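Local coordinates for protein hexokinase (Schistosoma mansoni, PDB 1BDG) that phosphorylates glucose and other hexoses at the 6-position with ATP, the first step of glycolysis, at residues 196-201 with 223-228. Numbering follows the deposited sequence.
With GLC (alpha-D-glucopyranose), chain B.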
loop_
_atom_site.group_PDB
_atom_site.type_symbol
_atom_site.label_atom_id
_atom_site.label_comp_id
_atom_site.label_asym_id
_atom_site.label_seq_id
_atom_site.Cartn_x
_atom_site.Cartn_y
_atom_site.Cartn_z
ATOM N N ASN A 196 0.868 -11.988 0.935
ATOM C CA ASN A 196 0.557 -10.598 0.612
ATOM C C ASN A 196 1.769 -9.733 1.073
ATOM O O ASN A 196 2.557 -10.154 1.927
ATOM C CB ASN A 196 -0.727 -10.213 1.349
ATOM C CG ASN A 196 -1.218 -8.842 0.993
ATOM O OD1 ASN A 196 -1.001 -7.876 1.731
ATOM N ND2 ASN A 196 -1.885 -8.739 -0.138
ATOM N N ASP A 197 1.944 -8.543 0.524
ATOM C CA ASP A 197 3.080 -7.740 0.954
ATOM C C ASP A 197 3.055 -7.397 2.439
ATOM O O ASP A 197 4.077 -7.503 3.098
ATOM C CB ASP A 197 3.295 -6.489 0.086
ATOM C CG ASP A 197 2.053 -5.617 -0.044
ATOM O OD1 ASP A 197 1.139 -5.687 0.793
ATOM O OD2 ASP A 197 1.992 -4.825 -0.993
ATOM N N THR A 198 1.894 -7.061 2.994
ATOM C CA THR A 198 1.817 -6.726 4.413
ATOM C C THR A 198 2.316 -7.887 5.253
ATOM O O THR A 198 3.130 -7.704 6.170
ATOM C CB THR A 198 0.404 -6.442 4.817
ATOM O OG1 THR A 198 -0.434 -7.466 4.290
ATOM C CG2 THR A 198 -0.035 -5.108 4.288
ATOM N N VAL A 199 1.846 -9.087 4.901
ATOM C CA VAL A 199 2.216 -10.334 5.588
ATOM C C VAL A 199 3.731 -10.527 5.467
ATOM O O VAL A 199 4.418 -10.752 6.468
ATOM C CB VAL A 199 1.443 -11.555 4.998
ATOM C CG1 VAL A 199 1.641 -12.775 5.858
ATOM C CG2 VAL A 199 -0.038 -11.240 4.916
ATOM N N GLY A 200 4.255 -10.355 4.255
ATOM C CA GLY A 200 5.680 -10.486 4.034
ATOM C C GLY A 200 6.440 -9.498 4.891
ATOM O O GLY A 200 7.475 -9.824 5.452
ATOM N N THR A 201 5.922 -8.284 5.009
ATOM C CA THR A 201 6.560 -7.253 5.818
ATOM C C THR A 201 6.526 -7.655 7.300
ATOM O O THR A 201 7.556 -7.632 7.968
ATOM C CB THR A 201 5.879 -5.874 5.593
ATOM O OG1 THR A 201 5.983 -5.501 4.209
ATOM C CG2 THR A 201 6.511 -4.802 6.449
ATOM N N ASN A 223 -2.324 -0.756 3.170
ATOM C CA ASN A 223 -2.902 -1.974 3.720
ATOM C C ASN A 223 -2.084 -2.379 4.942
ATOM O O ASN A 223 -0.916 -2.037 5.039
ATOM C CB ASN A 223 -2.888 -3.095 2.684
ATOM C CG ASN A 223 -3.686 -4.290 3.114
ATOM O OD1 ASN A 223 -4.315 -4.273 4.158
ATOM N ND2 ASN A 223 -3.667 -5.338 2.317
ATOM N N VAL A 224 -2.710 -3.076 5.883
ATOM C CA VAL A 224 -2.043 -3.527 7.090
ATOM C C VAL A 224 -2.404 -4.993 7.312
ATOM O O VAL A 224 -3.431 -5.483 6.812
ATOM C CB VAL A 224 -2.510 -2.742 8.329
ATOM C CG1 VAL A 224 -3.786 -3.323 8.889
ATOM C CG2 VAL A 224 -1.447 -2.752 9.378
ATOM N N ALA A 225 -1.559 -5.686 8.064
ATOM C CA ALA A 225 -1.761 -7.079 8.389
ATOM C C ALA A 225 -1.336 -7.144 9.834
ATOM O O ALA A 225 -0.437 -6.407 10.236
ATOM C CB ALA A 225 -0.871 -7.936 7.543
ATOM N N TYR A 226 -1.983 -7.986 10.629
ATOM C CA TYR A 226 -1.640 -8.089 12.041
ATOM C C TYR A 226 -1.864 -9.511 12.581
ATOM O O TYR A 226 -2.556 -10.310 11.953
ATOM C CB TYR A 226 -2.445 -7.043 12.841
ATOM C CG TYR A 226 -3.910 -7.364 12.981
ATOM C CD1 TYR A 226 -4.801 -7.098 11.955
ATOM C CD2 TYR A 226 -4.395 -8.000 14.126
ATOM C CE1 TYR A 226 -6.151 -7.475 12.061
ATOM C CE2 TYR A 226 -5.725 -8.376 14.245
ATOM C CZ TYR A 226 -6.600 -8.118 13.214
ATOM O OH TYR A 226 -7.914 -8.519 13.317
ATOM N N ILE A 227 -1.254 -9.853 13.715
ATOM C CA ILE A 227 -1.466 -11.191 14.276
ATOM C C ILE A 227 -2.776 -11.193 15.059
ATOM O O ILE A 227 -3.000 -10.314 15.888
ATOM C CB ILE A 227 -0.311 -11.671 15.184
ATOM C CG1 ILE A 227 1.043 -11.490 14.488
ATOM C CG2 ILE A 227 -0.465 -13.172 15.428
ATOM C CD1 ILE A 227 2.247 -11.818 15.362
ATOM N N GLU A 228 -3.629 -12.181 14.793
ATOM C CA GLU A 228 -4.935 -12.292 15.441
ATOM C C GLU A 228 -5.189 -13.642 16.101
ATOM O O GLU A 228 -4.489 -14.614 15.869
ATOM C CB GLU A 228 -6.041 -12.013 14.405
ATOM C CG GLU A 228 -7.485 -12.352 14.817
ATOM C CD GLU A 228 -8.088 -11.361 15.777
ATOM O OE1 GLU A 228 -8.349 -10.231 15.334
ATOM O OE2 GLU A 228 -8.310 -11.700 16.964
HETATM C C1 GLC B . -3.350 -2.499 -2.444
HETATM C C2 GLC B . -3.613 -4.004 -2.510
HETATM C C3 GLC B . -3.214 -4.650 -1.204
HETATM C C4 GLC B . -1.765 -4.319 -0.892
HETATM C C5 GLC B . -1.592 -2.817 -0.852
HETATM C C6 GLC B . -0.151 -2.411 -0.609
HETATM O O1 GLC B . -4.077 -1.981 -1.381
HETATM O O2 GLC B . -4.995 -4.261 -2.750
HETATM O O3 GLC B . -3.370 -6.059 -1.284
HETATM O O4 GLC B . -1.398 -4.886 0.343
HETATM O O5 GLC B . -1.975 -2.266 -2.114
HETATM O O6 GLC B . 0.585 -2.372 -1.813
#
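T198 lays its side chain over N223 and A225: its CG2 methyl sits against N223 CB at 3.8 Å and beside the N223 carbonyl, while CB and OG1 lie on the A225 methyl. OG1 stands between the backbone N and the carbonyl carbon (chi1 47°), which turns it back to N196, and CG2 reaches along the strand to N223. V199 CG2 adds a lighter apolar touch on A225 CB. Helix 197-206 thus rests its first turn on strand 222-229 of the large subdomain; the axes of segments 197-201 and 223-228 pass 7.1 Å apart at closest approach, 49° between their directions.

N196 is the N-cap: its OD1 accepts hydrogen bonds from T198 OG1 at 2.7 Å and, from above the carbonyl plane, from T198 N. This double grip fixes the amide with ND2 directed at glucose O3, a long but nearly straight bond (169°). N223 comes to the sugar from the strand, giving ND2 to O4 at 3.0 Å and to N247, while its OD1 is held by E249 N and T248 OG1. D197 supplies the carboxylate: OD1 accepts a hydrogen bond from glucose O4 (2.7 Å) and OD2 one from O6 (2.9 Å); S144 OG is also hydrogen-bonded to OD2. O4 is therefore donor to D197 and acceptor from N223, so helix start and strand together read one hydroxyl, and D197 OD2 sits beside O6, the oxygen that is phosphorylated, a placement consistent with the base that accepts its proton in this family.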